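Local coordinates for DUF574 domain-containing protein (Thermobifida fusca, PDB 2QE6) that binds S-adenosylmethionine and is probably a methyltransferase, although the substrate it would methylate is not known, at residues A[106-111]-A[131-136]. The protein carries 1 engineered substitution. Numbering follows the deposited sequence.
With SAM (S-adenosylmethionine), chain F.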
loop_
_atom_site.group_PDB
_atom_site.type_symbol
_atom_site.label_atom_id
_atom_site.label_comp_id
_atom_site.label_asym_id
_atom_site.label_seq_id
_atom_site.Cartn_x
_atom_site.Cartn_y
_atom_site.Cartn_z
ATOM N N ARG A 106 -11.217 6.346 -11.193
ATOM C CA ARG A 106 -12.011 5.340 -10.482
ATOM C C ARG A 106 -11.091 4.481 -9.643
ATOM O O ARG A 106 -10.038 4.050 -10.144
ATOM C CB ARG A 106 -12.793 4.477 -11.466
ATOM C CG ARG A 106 -13.850 5.284 -12.245
ATOM C CD ARG A 106 -14.794 4.386 -13.023
ATOM N NE ARG A 106 -14.031 3.487 -13.890
ATOM C CZ ARG A 106 -13.521 3.806 -15.084
ATOM N NH1 ARG A 106 -13.670 5.021 -15.605
ATOM N NH2 ARG A 106 -12.836 2.889 -15.760
ATOM N N VAL A 107 -11.443 4.303 -8.369
ATOM C CA VAL A 107 -10.575 3.576 -7.433
ATOM C C VAL A 107 -11.403 2.532 -6.702
ATOM O O VAL A 107 -12.530 2.818 -6.232
ATOM C CB VAL A 107 -9.879 4.529 -6.387
ATOM C CG1 VAL A 107 -8.968 3.744 -5.460
ATOM C CG2 VAL A 107 -9.057 5.618 -7.112
ATOM N N VAL A 108 -10.854 1.324 -6.629
ATOM C CA VAL A 108 -11.446 0.231 -5.893
ATOM C C VAL A 108 -10.444 -0.153 -4.819
ATOM O O VAL A 108 -9.330 -0.530 -5.133
ATOM C CB VAL A 108 -11.749 -0.978 -6.801
ATOM C CG1 VAL A 108 -12.208 -2.194 -5.941
ATOM C CG2 VAL A 108 -12.795 -0.598 -7.896
ATOM N N TYR A 109 -10.844 -0.001 -3.555
ATOM C CA TYR A 109 -9.992 -0.350 -2.441
ATOM C C TYR A 109 -10.306 -1.756 -1.925
ATOM O O TYR A 109 -11.452 -2.156 -1.854
ATOM C CB TYR A 109 -10.192 0.608 -1.274
ATOM C CG TYR A 109 -9.869 2.079 -1.455
ATOM C CD1 TYR A 109 -8.572 2.561 -1.389
ATOM C CD2 TYR A 109 -10.886 3.008 -1.591
ATOM C CE1 TYR A 109 -8.284 3.963 -1.481
ATOM C CE2 TYR A 109 -10.618 4.376 -1.671
ATOM C CZ TYR A 109 -9.315 4.850 -1.614
ATOM O OH TYR A 109 -9.132 6.237 -1.687
ATOM N N VAL A 110 -9.280 -2.485 -1.508
ATOM C CA VAL A 110 -9.445 -3.842 -0.993
ATOM C C VAL A 110 -8.604 -3.956 0.271
ATOM O O VAL A 110 -7.440 -3.560 0.265
ATOM C CB VAL A 110 -8.965 -4.892 -2.032
ATOM C CG1 VAL A 110 -9.156 -6.328 -1.514
ATOM C CG2 VAL A 110 -9.722 -4.659 -3.367
ATOM N N ASP A 111 -9.211 -4.435 1.356
ATOM C CA ASP A 111 -8.483 -4.707 2.575
ATOM C C ASP A 111 -9.093 -5.896 3.290
ATOM O O ASP A 111 -10.247 -6.166 3.161
ATOM C CB ASP A 111 -8.402 -3.484 3.502
ATOM C CG ASP A 111 -7.163 -3.528 4.426
ATOM O OD1 ASP A 111 -7.173 -4.242 5.440
ATOM O OD2 ASP A 111 -6.174 -2.831 4.157
ATOM N N ALA A 131 -15.064 2.564 -4.703
ATOM C CA ALA A 131 -15.701 1.426 -4.051
ATOM C C ALA A 131 -14.679 0.795 -3.109
ATOM O O ALA A 131 -13.484 1.026 -3.272
ATOM C CB ALA A 131 -16.166 0.406 -5.094
ATOM N N VAL A 132 -15.166 0.066 -2.105
ATOM C CA VAL A 132 -14.323 -0.603 -1.120
ATOM C C VAL A 132 -14.876 -1.993 -0.828
ATOM O O VAL A 132 -16.068 -2.181 -0.786
ATOM C CB VAL A 132 -14.186 0.226 0.198
ATOM C CG1 VAL A 132 -15.514 0.436 0.878
ATOM C CG2 VAL A 132 -13.155 -0.428 1.164
ATOM N N PHE A 133 -14.012 -2.980 -0.647
ATOM C CA PHE A 133 -14.488 -4.262 -0.156
ATOM C C PHE A 133 -13.426 -5.042 0.598
ATOM O O PHE A 133 -12.218 -4.756 0.512
ATOM C CB PHE A 133 -15.157 -5.091 -1.276
ATOM C CG PHE A 133 -14.222 -5.593 -2.351
ATOM C CD1 PHE A 133 -13.938 -4.818 -3.475
ATOM C CD2 PHE A 133 -13.686 -6.880 -2.277
ATOM C CE1 PHE A 133 -13.097 -5.310 -4.495
ATOM C CE2 PHE A 133 -12.866 -7.386 -3.290
ATOM C CZ PHE A 133 -12.568 -6.595 -4.398
ATOM N N THR A 134 -13.896 -6.017 1.379
ATOM C CA THR A 134 -13.012 -6.859 2.194
ATOM C C THR A 134 -12.621 -8.097 1.376
ATOM O O THR A 134 -13.456 -8.741 0.777
ATOM C CB THR A 134 -13.712 -7.238 3.517
ATOM O OG1 THR A 134 -14.163 -6.040 4.164
ATOM C CG2 THR A 134 -12.784 -7.997 4.452
ATOM N N ALA A 135 -11.328 -8.393 1.305
ATOM C CA ALA A 135 -10.908 -9.590 0.639
ATOM C C ALA A 135 -9.448 -9.809 0.976
ATOM O O ALA A 135 -8.761 -8.912 1.478
ATOM C CB ALA A 135 -11.107 -9.483 -0.867
ATOM N N ASP A 136 -8.980 -11.005 0.680
ATOM C CA ASP A 136 -7.575 -11.346 0.859
ATOM C C ASP A 136 -6.831 -11.283 -0.470
ATOM O O ASP A 136 -7.070 -12.073 -1.381
ATOM C CB ASP A 136 -7.495 -12.745 1.431
ATOM C CG ASP A 136 -6.107 -13.151 1.787
ATOM O OD1 ASP A 136 -5.144 -12.553 1.311
ATOM O OD2 ASP A 136 -5.991 -14.086 2.586
HETATM N N SAM F . -1.555 0.542 1.535
HETATM C CA SAM F . -1.608 1.456 2.743
HETATM C C SAM F . -0.393 2.356 2.742
HETATM O O SAM F . -0.438 3.456 3.283
HETATM O OXT SAM F . 0.663 1.976 2.221
HETATM C CB SAM F . -1.641 0.765 4.120
HETATM C CG SAM F . -0.399 -0.061 4.490
HETATM S SD SAM F . -0.524 -1.041 6.023
HETATM C CE SAM F . -2.205 -0.526 6.448
HETATM C "C5'" SAM F . -0.929 -2.605 5.219
HETATM C "C4'" SAM F . -2.374 -2.945 4.829
HETATM O "O4'" SAM F . -2.380 -4.121 4.014
HETATM C "C3'" SAM F . -3.289 -3.264 6.022
HETATM O "O3'" SAM F . -4.479 -2.496 5.977
HETATM C "C2'" SAM F . -3.579 -4.755 5.956
HETATM O "O2'" SAM F . -4.812 -5.157 6.566
HETATM C "C1'" SAM F . -3.453 -4.969 4.451
HETATM N N9 SAM F . -3.154 -6.371 4.160
HETATM C C8 SAM F . -2.037 -7.127 4.515
HETATM N N7 SAM F . -2.191 -8.382 4.015
HETATM C C5 SAM F . -3.381 -8.417 3.337
HETATM C C6 SAM F . -4.013 -9.441 2.616
HETATM N N6 SAM F . -3.430 -10.670 2.545
HETATM N N1 SAM F . -5.230 -9.149 2.025
HETATM C C2 SAM F . -5.828 -7.876 2.122
HETATM N N3 SAM F . -5.203 -6.864 2.846
HETATM C C4 SAM F . -3.992 -7.152 3.425
HETATM O O HOH W 1 -12.372 -4.199 4.669
#
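Tyr109 and Phe133 lie at the middle of a parallel strand pairing, where Tyr109 N donates to Ala131 O at 2.8 Å and Tyr109 O takes the N-H of Phe133. Ala131 N to Val107 O and Asp111 N to Phe133 O carry this ladder to either side. It ends with Ala135 N reaching Asp111 O at 3.1 Å, from well above the carbonyl plane, as segment 131-136 leaves the strand after Thr134. A water that accepts from Thr134 OG1 also donates to Asp111 O.

Apolar contact is concentrated on the Phe133 side of the sheet. Phe133 CG stands between the backbone N and the carbonyl carbon (chi1 69°), which brings the ring over toward 106-111. Val110 CG2 lies over one ring face, a CH-pi contact 4.0 Å from the centroid, while Val108 CG1 meets the edge at CE1 (3.5 Å). Farther along, Val110 CG1 touches Ala135 CB. On the reverse side Val132 CG2 packs against Tyr109 CB, and the tyrosine hydroxyl bonds to His95.

At the C-terminal ends the carboxylates turn to the ligand. Asp111 OD1 accepts from O2' of S-adenosylmethionine at 2.8 Å and OD2 from O3'; Gly87 N and Asp113 N also bond to this carboxylate, fixing its rotation. An alanine here would probably leave both ribose hydroxyls without their acceptor. Asp136 OD1 takes the adenine N6 at 2.8 Å.

Strand 106-111, helix 114-124 and strand 130-134 form a beta-alpha-beta unit of the Rossmann-like methyltransferase fold, with Asp111 at the C-terminal end of strand 106-111 holding the cofactor ribose and Asp136 just past strand 130-134 holding the adenine.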